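Local coordinates for periplasmic binding protein (Pseudomonas aeruginosa, PDB 2R79) that binds heme in the periplasm and probably hands it on to an inner-membrane heme transporter, at residues D236-V241 / G245-D250. Residues are numbered along the deposited sequence; the frame is centred on the assembly and turned at random.
Sequences DPTLLV and GPRLPD. With HEM (protoporphyrin IX containing Fe), chain D.
R247 reaches back from the turn before helix 248-259 to D236 and T238, which open the loop after strand 232-235 with an Asx turn and a 3-10 segment, 237-240. This loop lines the heme pocket, consistent with the cleft between the two lobes of a periplasmic binding protein. The bound heme sits on the far side of the 3-10 turn, where P237 CG lies 3.7 Å from heme CBB and V241 CG2 also touches the porphyrin, at CMC.

The polar part is built on two layers. In the first, R247 NH1 makes a salt bridge to D236 OD2 at 2.9 Å. The bond is nearly straight at 174°. OD2 lies in the guanidinium plane, while NH1 meets it on the anti side of the carboxylate, tilted out of that plane; the two planes are 63° apart. NH2 gives the second bond, to T238 OG1, again 2.9 Å and close to the guanidinium plane. Behind them, D236 OD1 takes both T238 OG1 (2.8 Å) and T238 N from one face of the carboxylate, so the aspartate and threonine fix each other while both hold the arginine. T238 chi1 of 57° sets OG1 between backbone N and carbonyl carbon, from where it can donate to OD1 and accept from NH2. R247 NE pairs with E14 of helix 10-18, so the guanidinium also ties this turn to the N-terminal lobe, and its charge is probably well compensated.

L239 packs a methyl on the arginine: its CD2 sits over the centre of one guanidinium face, 3.7 Å above the plane, and also meets R247 CB. The apolar pair is L239 with L248, which is backed by W166 and V167 of helix 163-170 and brings its CD2 to within 4.1 Å of L239 CD2.

A water donates to T238 O and accepts a weak bond from R247 NH2.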
# COMPACT_ATOMS: atom_id res chain seq x y z
N ASP A 236 11.90 18.79 -0.60
CA ASP A 236 10.53 19.19 -0.86
C ASP A 236 10.56 20.67 -1.26
O ASP A 236 10.89 21.53 -0.45
CB ASP A 236 9.70 19.01 0.41
CG ASP A 236 8.25 19.40 0.22
OD1 ASP A 236 7.88 19.87 -0.88
OD2 ASP A 236 7.47 19.23 1.19
N PRO A 237 10.23 20.98 -2.52
CA PRO A 237 10.24 22.37 -2.99
C PRO A 237 9.36 23.36 -2.22
O PRO A 237 9.70 24.55 -2.14
CB PRO A 237 9.83 22.25 -4.46
CG PRO A 237 8.94 21.03 -4.46
CD PRO A 237 9.70 20.07 -3.56
N THR A 238 8.24 22.89 -1.66
CA THR A 238 7.34 23.77 -0.92
C THR A 238 8.02 24.35 0.32
O THR A 238 7.57 25.36 0.88
CB THR A 238 6.02 23.05 -0.51
OG1 THR A 238 6.32 21.88 0.26
CG2 THR A 238 5.25 22.63 -1.75
N LEU A 239 9.11 23.74 0.74
CA LEU A 239 9.85 24.23 1.90
C LEU A 239 10.50 25.59 1.61
O LEU A 239 10.92 26.28 2.53
CB LEU A 239 10.94 23.23 2.31
CG LEU A 239 10.46 22.01 3.09
CD1 LEU A 239 11.64 21.08 3.38
CD2 LEU A 239 9.81 22.48 4.40
N LEU A 240 10.55 25.96 0.33
CA LEU A 240 11.19 27.21 -0.10
C LEU A 240 10.25 28.31 -0.62
O LEU A 240 10.70 29.34 -1.11
CB LEU A 240 12.24 26.90 -1.17
CG LEU A 240 13.27 25.83 -0.81
CD1 LEU A 240 14.16 25.54 -2.02
CD2 LEU A 240 14.11 26.31 0.37
N VAL A 241 8.94 28.09 -0.52
CA VAL A 241 7.98 29.07 -1.00
C VAL A 241 7.27 29.80 0.14
O VAL A 241 6.95 29.20 1.16
CB VAL A 241 6.90 28.41 -1.89
CG1 VAL A 241 5.99 29.47 -2.48
CG2 VAL A 241 7.56 27.58 -2.99
N GLY A 245 9.04 28.64 6.73
CA GLY A 245 7.90 27.88 7.21
C GLY A 245 8.16 27.01 8.43
O GLY A 245 9.31 26.74 8.77
N PRO A 246 7.09 26.54 9.10
CA PRO A 246 7.15 25.70 10.30
C PRO A 246 7.81 24.33 10.15
O PRO A 246 8.19 23.72 11.15
CB PRO A 246 5.68 25.59 10.72
CG PRO A 246 4.96 25.66 9.41
CD PRO A 246 5.69 26.75 8.67
N ARG A 247 7.96 23.85 8.93
CA ARG A 247 8.58 22.54 8.72
C ARG A 247 10.09 22.60 8.51
O ARG A 247 10.75 21.57 8.48
CB ARG A 247 7.94 21.82 7.54
CG ARG A 247 6.50 21.34 7.77
CD ARG A 247 5.96 20.65 6.52
NE ARG A 247 5.96 21.56 5.38
CZ ARG A 247 6.27 21.20 4.13
NH1 ARG A 247 6.62 19.95 3.87
NH2 ARG A 247 6.26 22.11 3.16
N LEU A 248 10.64 23.80 8.36
CA LEU A 248 12.08 23.94 8.14
C LEU A 248 12.93 23.28 9.22
O LEU A 248 13.93 22.65 8.92
CB LEU A 248 12.47 25.41 7.98
CG LEU A 248 12.07 25.99 6.62
CD1 LEU A 248 12.49 27.44 6.52
CD2 LEU A 248 12.73 25.16 5.51
N PRO A 249 12.54 23.42 10.50
CA PRO A 249 13.35 22.79 11.54
C PRO A 249 13.52 21.28 11.31
O PRO A 249 14.63 20.75 11.45
CB PRO A 249 12.60 23.11 12.82
CG PRO A 249 12.08 24.49 12.52
CD PRO A 249 11.53 24.32 11.11
N ASP A 250 12.44 20.60 10.94
CA ASP A 250 12.54 19.16 10.68
C ASP A 250 13.38 18.96 9.43
O ASP A 250 14.14 18.00 9.34
CB ASP A 250 11.16 18.53 10.48
CG ASP A 250 10.32 18.55 11.74
OD1 ASP A 250 10.80 18.07 12.80
OD2 ASP A 250 9.18 19.05 11.69
CHA HEM D . 7.09 29.88 -12.53
CHB HEM D . 4.83 26.26 -10.07
CHC HEM D . 8.21 26.54 -6.59
CHD HEM D . 10.42 30.19 -8.96
C1A HEM D . 6.16 28.87 -12.17
C2A HEM D . 5.04 28.40 -12.98
C3A HEM D . 4.40 27.42 -12.27
C4A HEM D . 5.14 27.24 -11.05
CMA HEM D . 3.12 26.68 -12.66
CAA HEM D . 4.61 28.87 -14.37
CBA HEM D . 5.31 28.14 -15.51
CGA HEM D . 6.78 28.51 -15.63
O1A HEM D . 7.09 29.68 -15.98
O2A HEM D . 7.64 27.64 -15.36
C1B HEM D . 5.50 26.07 -8.86
C2B HEM D . 5.18 25.06 -7.87
C3B HEM D . 6.14 25.13 -6.89
C4B HEM D . 7.03 26.20 -7.28
CMB HEM D . 3.95 24.13 -7.88
CAB HEM D . 6.23 24.37 -5.72
CBB HEM D . 6.05 23.02 -5.66
C1C HEM D . 9.09 27.57 -6.94
C2C HEM D . 10.31 27.87 -6.22
C3C HEM D . 10.97 28.85 -6.90
C4C HEM D . 10.10 29.22 -8.00
CMC HEM D . 10.78 27.24 -4.92
CAC HEM D . 12.30 29.23 -6.69
CBC HEM D . 12.67 30.36 -6.04
C1D HEM D . 9.68 30.44 -10.12
C2D HEM D . 10.10 31.39 -11.12
C3D HEM D . 9.17 31.34 -12.10
C4D HEM D . 8.19 30.31 -11.74
CMD HEM D . 11.33 32.28 -11.09
CAD HEM D . 9.17 32.34 -13.26
CBD HEM D . 8.01 33.34 -13.31
CGD HEM D . 8.00 34.33 -12.14
O1D HEM D . 7.10 35.20 -12.12
O2D HEM D . 8.88 34.25 -11.26
NA HEM D . 6.20 28.15 -10.97
NB HEM D . 6.61 26.82 -8.47
NC HEM D . 8.95 28.42 -8.03
ND HEM D . 8.50 29.79 -10.49
FE HEM D . 7.45 28.43 -9.41
O HOH W 1 5.14 25.30 2.33